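Local coordinates for tungsten-containing formylmethanofuran dehydrogenase 2 subunit C (Methanothermobacter wolfeii, PDB 5T5I), which is the C subunit of the tungsten-containing formylmethanofuran dehydrogenase, which probably reduces carbon dioxide and joins it to methanofuran as a formyl group, at residues P15-A27 and K77-I89. Sequence-based numbering, arbitrary orientation.
Sequences PLEAPNIKPDVFA and KRIGQEMTAGEII
P23 packs against M83 and I88. Its CD lies 4.0 Å from CE of M83 and about as far from CG1 of I88. G86 packs against the same ring, its CA 4.0 Å from CG of P23; a CB there would clash with CB of P23. The carbonyl O of A85 is buried against CG of P23 with no polar partner. Next to this, CG2 of I21 meets CG2 of I79, and the backbone O of I21 takes a hydrogen bond from N of G80.

D24, in the first turn of helix 23-26, receives T84 with both carboxylate oxygens. OD1 of D24 accepts from N of T84 at 3.0 Å. OD2 of D24 accepts from OG1 of T84 at 2.7 Å, on its syn lone pair. With an alanine here both oxygens are gone, and N and OG1 of T84 would probably be left without these acceptors.

The K22 chain bends at its end (chi4 -89°), which lets NZ of K22 donate to O of Q81 (2.8 Å) and to O of P19. At the far edge, NE of R78 makes a salt bridge to OE2 of E17 at 3.2 Å, meeting it from above the carboxylate plane. Q81 OE1 lies in the guanidinium plane and accepts from NH2. E17 also pairs with a basic side chain of another protein's chain.

Parallel pairing of E17 with K77 joins the short strand 16-17 to strand 76-77, in an early coil of what is probably a right-handed parallel beta-helix, and P23 packs the start of helix 23-26 on strand 87-90.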
ATOM      1  N   PRO C  15      24.216  -8.632 -46.197  1.00 27.80           N
ATOM      2  CA  PRO C  15      24.400  -7.203 -46.523  1.00 27.10           C
ATOM      3  C   PRO C  15      25.667  -6.823 -47.287  1.00 28.57           C
ATOM      4  O   PRO C  15      26.663  -7.552 -47.277  1.00 28.19           O
ATOM      5  CB  PRO C  15      24.371  -6.504 -45.158  1.00 27.92           C
ATOM      6  CG  PRO C  15      23.851  -7.495 -44.198  1.00 32.80           C
ATOM      7  CD  PRO C  15      24.094  -8.852 -44.742  1.00 28.76           C
ATOM      8  N   LEU C  16      25.603  -5.666 -47.946  1.00 24.24           N
ATOM      9  CA  LEU C  16      26.732  -5.054 -48.629  1.00 24.85           C
ATOM     10  C   LEU C  16      27.373  -4.062 -47.663  1.00 29.21           C
ATOM     11  O   LEU C  16      26.674  -3.470 -46.834  1.00 26.81           O
ATOM     12  CB  LEU C  16      26.263  -4.256 -49.869  1.00 25.48           C
ATOM     13  CG  LEU C  16      25.510  -5.020 -50.963  1.00 29.73           C
ATOM     14  CD1 LEU C  16      25.038  -4.068 -52.042  1.00 30.57           C
ATOM     15  CD2 LEU C  16      26.379  -6.102 -51.571  1.00 29.59           C
ATOM     16  N   GLU C  17      28.689  -3.865 -47.774  1.00 27.42           N
ATOM     17  CA  GLU C  17      29.416  -2.816 -47.033  1.00 27.45           C
ATOM     18  C   GLU C  17      30.021  -1.958 -48.130  1.00 30.89           C
ATOM     19  O   GLU C  17      30.813  -2.461 -48.918  1.00 30.48           O
ATOM     20  CB  GLU C  17      30.514  -3.346 -46.100  1.00 28.21           C
ATOM     21  CG  GLU C  17      29.998  -4.293 -45.032  1.00 37.84           C
ATOM     22  CD  GLU C  17      30.846  -4.376 -43.775  1.00 59.95           C
ATOM     23  OE1 GLU C  17      30.571  -5.267 -42.939  1.00 58.30           O
ATOM     24  OE2 GLU C  17      31.764  -3.537 -43.610  1.00 42.25           O
ATOM     25  N   ALA C  18      29.614  -0.691 -48.217  1.00 27.30           N
ATOM     26  CA  ALA C  18      30.045   0.181 -49.304  1.00 27.87           C
ATOM     27  C   ALA C  18      30.599   1.535 -48.839  1.00 30.19           C
ATOM     28  O   ALA C  18      30.107   2.587 -49.263  1.00 31.29           O
ATOM     29  CB  ALA C  18      28.885   0.368 -50.269  1.00 29.55           C
ATOM     30  N   PRO C  19      31.697   1.529 -48.050  1.00 25.96           N
ATOM     31  CA  PRO C  19      32.324   2.806 -47.651  1.00 25.88           C
ATOM     32  C   PRO C  19      32.858   3.635 -48.826  1.00 31.15           C
ATOM     33  O   PRO C  19      33.007   4.850 -48.685  1.00 30.94           O
ATOM     34  CB  PRO C  19      33.443   2.358 -46.703  1.00 26.87           C
ATOM     35  CG  PRO C  19      33.777   0.965 -47.159  1.00 30.00           C
ATOM     36  CD  PRO C  19      32.446   0.380 -47.493  1.00 26.17           C
ATOM     37  N   ASN C  20      33.104   3.001 -49.992  1.00 28.64           N
ATOM     38  CA  ASN C  20      33.561   3.719 -51.189  1.00 29.78           C
ATOM     39  C   ASN C  20      32.444   4.526 -51.871  1.00 33.62           C
ATOM     40  O   ASN C  20      32.743   5.280 -52.796  1.00 33.98           O
ATOM     41  CB  ASN C  20      34.250   2.773 -52.183  1.00 30.86           C
ATOM     42  CG  ASN C  20      35.617   2.324 -51.736  1.00 40.06           C
ATOM     43  OD1 ASN C  20      36.324   3.040 -51.035  1.00 33.77           O
ATOM     44  ND2 ASN C  20      36.077   1.186 -52.234  1.00 34.26           N
ATOM     45  N   ILE C  21      31.168   4.400 -51.429  1.00 30.14           N
ATOM     46  CA  ILE C  21      30.099   5.252 -51.962  1.00 28.96           C
ATOM     47  C   ILE C  21      30.206   6.590 -51.231  1.00 31.97           C
ATOM     48  O   ILE C  21      29.640   6.773 -50.155  1.00 30.69           O
ATOM     49  CB  ILE C  21      28.679   4.644 -51.873  1.00 30.82           C
ATOM     50  CG1 ILE C  21      28.613   3.365 -52.730  1.00 31.59           C
ATOM     51  CG2 ILE C  21      27.619   5.677 -52.384  1.00 31.04           C
ATOM     52  CD1 ILE C  21      27.315   2.542 -52.584  1.00 36.42           C
ATOM     53  N   LYS C  22      30.988   7.490 -51.800  1.00 29.48           N
ATOM     54  CA  LYS C  22      31.161   8.838 -51.279  1.00 29.26           C
ATOM     55  C   LYS C  22      31.745   9.763 -52.349  1.00 34.57           C
ATOM     56  O   LYS C  22      32.504   9.292 -53.199  1.00 34.50           O
ATOM     57  CB  LYS C  22      32.026   8.871 -50.008  1.00 29.91           C
ATOM     58  CG  LYS C  22      33.385   8.192 -50.092  1.00 36.53           C
ATOM     59  CD  LYS C  22      34.214   8.559 -48.859  1.00 38.18           C
ATOM     60  CE  LYS C  22      35.427   7.695 -48.578  1.00 37.12           C
ATOM     61  NZ  LYS C  22      35.113   6.524 -47.717  1.00 52.90           N
ATOM     62  N   PRO C  23      31.438  11.075 -52.311  1.00 33.10           N
ATOM     63  CA  PRO C  23      31.986  11.994 -53.335  1.00 34.09           C
ATOM     64  C   PRO C  23      33.521  11.981 -53.474  1.00 38.75           C
ATOM     65  O   PRO C  23      34.027  12.138 -54.589  1.00 39.35           O
ATOM     66  CB  PRO C  23      31.456  13.360 -52.885  1.00 35.90           C
ATOM     67  CG  PRO C  23      30.198  13.043 -52.141  1.00 39.61           C
ATOM     68  CD  PRO C  23      30.530  11.793 -51.391  1.00 35.07           C
ATOM     69  N   ASP C  24      34.257  11.733 -52.362  1.00 33.50           N
ATOM     70  CA  ASP C  24      35.730  11.673 -52.363  1.00 33.59           C
ATOM     71  C   ASP C  24      36.295  10.579 -53.296  1.00 37.92           C
ATOM     72  O   ASP C  24      37.326  10.793 -53.933  1.00 38.13           O
ATOM     73  CB  ASP C  24      36.265  11.467 -50.940  1.00 34.49           C
ATOM     74  CG  ASP C  24      35.856  12.569 -49.987  1.00 43.08           C
ATOM     75  OD1 ASP C  24      34.677  12.563 -49.538  1.00 40.48           O
ATOM     76  OD2 ASP C  24      36.687  13.465 -49.729  1.00 48.45           O
ATOM     77  N   VAL C  25      35.613   9.424 -53.387  1.00 33.74           N
ATOM     78  CA  VAL C  25      36.043   8.325 -54.255  1.00 33.91           C
ATOM     79  C   VAL C  25      35.535   8.549 -55.677  1.00 38.15           C
ATOM     80  O   VAL C  25      36.247   8.231 -56.621  1.00 38.84           O
ATOM     81  CB  VAL C  25      35.589   6.957 -53.694  1.00 37.02           C
ATOM     82  CG1 VAL C  25      35.949   5.810 -54.644  1.00 37.32           C
ATOM     83  CG2 VAL C  25      36.209   6.713 -52.321  1.00 35.67           C
ATOM     84  N   PHE C  26      34.295   9.061 -55.834  1.00 34.66           N
ATOM     85  CA  PHE C  26      33.695   9.279 -57.157  1.00 34.65           C
ATOM     86  C   PHE C  26      34.409  10.398 -57.911  1.00 40.19           C
ATOM     87  O   PHE C  26      34.445  10.363 -59.139  1.00 40.95           O
ATOM     88  CB  PHE C  26      32.181   9.555 -57.038  1.00 35.68           C
ATOM     89  CG  PHE C  26      31.285   8.352 -56.798  1.00 35.85           C
ATOM     90  CD1 PHE C  26      31.726   7.266 -56.042  1.00 37.36           C
ATOM     91  CD2 PHE C  26      29.965   8.358 -57.224  1.00 37.46           C
ATOM     92  CE1 PHE C  26      30.895   6.164 -55.824  1.00 37.26           C
ATOM     93  CE2 PHE C  26      29.131   7.264 -56.989  1.00 39.37           C
ATOM     94  CZ  PHE C  26      29.600   6.179 -56.282  1.00 36.83           C
ATOM     95  N   ALA C  27      35.027  11.363 -57.185  1.00 37.99           N
ATOM     96  CA  ALA C  27      35.754  12.482 -57.808  1.00 38.84           C
ATOM     97  C   ALA C  27      36.886  12.009 -58.726  1.00 44.22           C
ATOM     98  O   ALA C  27      37.683  11.159 -58.329  1.00 43.39           O
ATOM     99  CB  ALA C  27      36.302  13.414 -56.738  1.00 39.13           C
ATOM    100  N   LYS C  77      25.578  -1.016 -45.813  1.00 23.31           N
ATOM    101  CA  LYS C  77      26.247  -0.408 -44.663  1.00 22.62           C
ATOM    102  C   LYS C  77      27.353   0.558 -45.091  1.00 27.06           C
ATOM    103  O   LYS C  77      27.904   0.432 -46.180  1.00 26.72           O
ATOM    104  CB  LYS C  77      26.882  -1.515 -43.790  1.00 24.26           C
ATOM    105  CG  LYS C  77      25.883  -2.507 -43.217  1.00 27.33           C
ATOM    106  CD  LYS C  77      26.567  -3.692 -42.527  1.00 29.28           C
ATOM    107  CE  LYS C  77      25.553  -4.609 -41.875  1.00 31.10           C
ATOM    108  NZ  LYS C  77      26.192  -5.786 -41.257  1.00 39.62           N
ATOM    109  N   ARG C  78      27.677   1.511 -44.198  1.00 24.87           N
ATOM    110  CA  ARG C  78      28.800   2.457 -44.297  1.00 24.72           C
ATOM    111  C   ARG C  78      28.725   3.463 -45.461  1.00 28.03           C
ATOM    112  O   ARG C  78      29.748   4.029 -45.826  1.00 26.40           O
ATOM    113  CB  ARG C  78      30.138   1.682 -44.333  1.00 25.45           C
ATOM    114  CG  ARG C  78      30.309   0.743 -43.147  1.00 26.17           C
ATOM    115  CD  ARG C  78      31.663   0.066 -43.114  1.00 31.22           C
ATOM    116  NE  ARG C  78      31.767  -0.836 -41.968  1.00 28.57           N
ATOM    117  CZ  ARG C  78      32.061  -0.495 -40.713  1.00 37.78           C
ATOM    118  NH1 ARG C  78      32.120  -1.418 -39.773  1.00 34.91           N
ATOM    119  NH2 ARG C  78      32.285   0.775 -40.389  1.00 29.96           N
ATOM    120  N   ILE C  79      27.523   3.760 -45.983  1.00 25.75           N
ATOM    121  CA  ILE C  79      27.376   4.750 -47.065  1.00 24.46           C
ATOM    122  C   ILE C  79      27.849   6.117 -46.533  1.00 28.63           C
ATOM    123  O   ILE C  79      27.452   6.520 -45.440  1.00 28.26           O
ATOM    124  CB  ILE C  79      25.916   4.806 -47.604  1.00 26.99           C
ATOM    125  CG1 ILE C  79      25.556   3.493 -48.350  1.00 26.57           C
ATOM    126  CG2 ILE C  79      25.695   6.025 -48.519  1.00 28.09           C
ATOM    127  CD1 ILE C  79      24.077   3.266 -48.512  1.00 31.36           C
ATOM    128  N   GLY C  80      28.721   6.775 -47.289  1.00 26.37           N
ATOM    129  CA  GLY C  80      29.244   8.091 -46.936  1.00 26.78           C
ATOM    130  C   GLY C  80      30.287   8.114 -45.832  1.00 29.68           C
ATOM    131  O   GLY C  80      30.656   9.197 -45.367  1.00 28.98           O
ATOM    132  N   GLN C  81      30.810   6.939 -45.423  1.00 27.16           N
ATOM    133  CA  GLN C  81      31.797   6.841 -44.345  1.00 25.51           C
ATOM    134  C   GLN C  81      33.019   7.712 -44.611  1.00 28.60           C
ATOM    135  O   GLN C  81      33.612   7.605 -45.676  1.00 28.55           O
ATOM    136  CB  GLN C  81      32.238   5.383 -44.145  1.00 26.40           C
ATOM    137  CG  GLN C  81      33.221   5.188 -42.990  1.00 27.99           C
ATOM    138  CD  GLN C  81      33.366   3.736 -42.643  1.00 33.38           C
ATOM    139  OE1 GLN C  81      32.482   3.151 -42.015  1.00 27.98           O
ATOM    140  NE2 GLN C  81      34.439   3.110 -43.085  1.00 29.50           N
ATOM    141  N   GLU C  82      33.367   8.594 -43.652  1.00 25.72           N
ATOM    142  CA  GLU C  82      34.544   9.474 -43.722  1.00 26.51           C
ATOM    143  C   GLU C  82      34.559  10.435 -44.929  1.00 31.47           C
ATOM    144  O   GLU C  82      35.634  10.898 -45.323  1.00 32.38           O
ATOM    145  CB  GLU C  82      35.840   8.637 -43.648  1.00 27.56           C
ATOM    146  CG  GLU C  82      35.968   7.949 -42.302  1.00 32.17           C
ATOM    147  CD  GLU C  82      37.085   6.934 -42.141  1.00 50.59           C
ATOM    148  OE1 GLU C  82      37.870   6.731 -43.090  1.00 48.90           O
ATOM    149  OE2 GLU C  82      37.155   6.311 -41.060  1.00 53.79           O
ATOM    150  N   MET C  83      33.380  10.810 -45.462  1.00 27.93           N
ATOM    151  CA  MET C  83      33.322  11.769 -46.570  1.00 28.45           C
ATOM    152  C   MET C  83      33.703  13.173 -46.053  1.00 32.95           C
ATOM    153  O   MET C  83      33.507  13.462 -44.868  1.00 31.79           O
ATOM    154  CB  MET C  83      31.959  11.743 -47.296  1.00 30.50           C
ATOM    155  CG  MET C  83      30.797  12.307 -46.499  1.00 33.27           C
ATOM    156  SD  MET C  83      29.231  12.180 -47.414  1.00 36.60           S
ATOM    157  CE  MET C  83      29.191  13.736 -48.186  1.00 33.43           C
ATOM    158  N   THR C  84      34.308  14.008 -46.918  1.00 30.71           N
ATOM    159  CA  THR C  84      34.783  15.350 -46.537  1.00 31.21           C
ATOM    160  C   THR C  84      34.032  16.499 -47.211  1.00 33.86           C
ATOM    161  O   THR C  84      34.153  17.630 -46.746  1.00 32.85           O
ATOM    162  CB  THR C  84      36.289  15.511 -46.845  1.00 41.42           C
ATOM    163  OG1 THR C  84      36.469  15.695 -48.256  1.00 45.27           O
ATOM    164  CG2 THR C  84      37.146  14.352 -46.319  1.00 37.80           C
ATOM    165  N   ALA C  85      33.308  16.238 -48.311  1.00 30.97           N
ATOM    166  CA  ALA C  85      32.608  17.272 -49.084  1.00 31.34           C
ATOM    167  C   ALA C  85      31.596  16.638 -50.028  1.00 35.19           C
ATOM    168  O   ALA C  85      31.589  15.419 -50.202  1.00 34.56           O
ATOM    169  CB  ALA C  85      33.619  18.078 -49.901  1.00 32.48           C
ATOM    170  N   GLY C  86      30.775  17.470 -50.648  1.00 32.84           N
ATOM    171  CA  GLY C  86      29.759  17.005 -51.579  1.00 32.64           C
ATOM    172  C   GLY C  86      28.493  16.585 -50.866  1.00 36.35           C
ATOM    173  O   GLY C  86      28.278  16.925 -49.694  1.00 36.12           O
ATOM    174  N   GLU C  87      27.661  15.828 -51.570  1.00 31.88           N
ATOM    175  CA  GLU C  87      26.358  15.454 -51.073  1.00 30.59           C
ATOM    176  C   GLU C  87      25.915  14.050 -51.510  1.00 33.45           C
ATOM    177  O   GLU C  87      26.293  13.582 -52.584  1.00 33.55           O
ATOM    178  CB  GLU C  87      25.366  16.516 -51.576  1.00 33.04           C
ATOM    179  CG  GLU C  87      24.012  16.487 -50.908  1.00 44.61           C
ATOM    180  CD  GLU C  87      23.074  17.622 -51.271  1.00 58.24           C
ATOM    181  OE1 GLU C  87      23.446  18.485 -52.100  1.00 56.89           O
ATOM    182  OE2 GLU C  87      21.954  17.643 -50.716  1.00 45.28           O
ATOM    183  N   ILE C  88      25.164  13.369 -50.639  1.00 29.45           N
ATOM    184  CA  ILE C  88      24.531  12.082 -50.919  1.00 28.85           C
ATOM    185  C   ILE C  88      23.041  12.227 -50.557  1.00 33.14           C
ATOM    186  O   ILE C  88      22.722  12.722 -49.481  1.00 30.97           O
ATOM    187  CB  ILE C  88      25.150  10.887 -50.143  1.00 30.55           C
ATOM    188  CG1 ILE C  88      26.673  10.786 -50.379  1.00 29.92           C
ATOM    189  CG2 ILE C  88      24.439   9.558 -50.532  1.00 32.10           C
ATOM    190  CD1 ILE C  88      27.389   9.738 -49.505  1.00 31.73           C
ATOM    191  N   ILE C  89      22.146  11.792 -51.443  1.00 31.21           N
ATOM    192  CA  ILE C  89      20.710  11.754 -51.176  1.00 31.86           C
ATOM    193  C   ILE C  89      20.296  10.301 -51.373  1.00 33.09           C
ATOM    194  O   ILE C  89      20.520   9.760 -52.449  1.00 32.58           O
ATOM    195  CB  ILE C  89      19.886  12.727 -52.081  1.00 35.82           C
ATOM    196  CG1 ILE C  89      20.314  14.183 -51.807  1.00 37.74           C
ATOM    197  CG2 ILE C  89      18.362  12.543 -51.831  1.00 36.04           C
ATOM    198  CD1 ILE C  89      19.552  15.270 -52.577  1.00 50.50           C
TER
HETATM  199  O   HOH W   1      30.987  -3.919 -40.507  1.00 36.36           O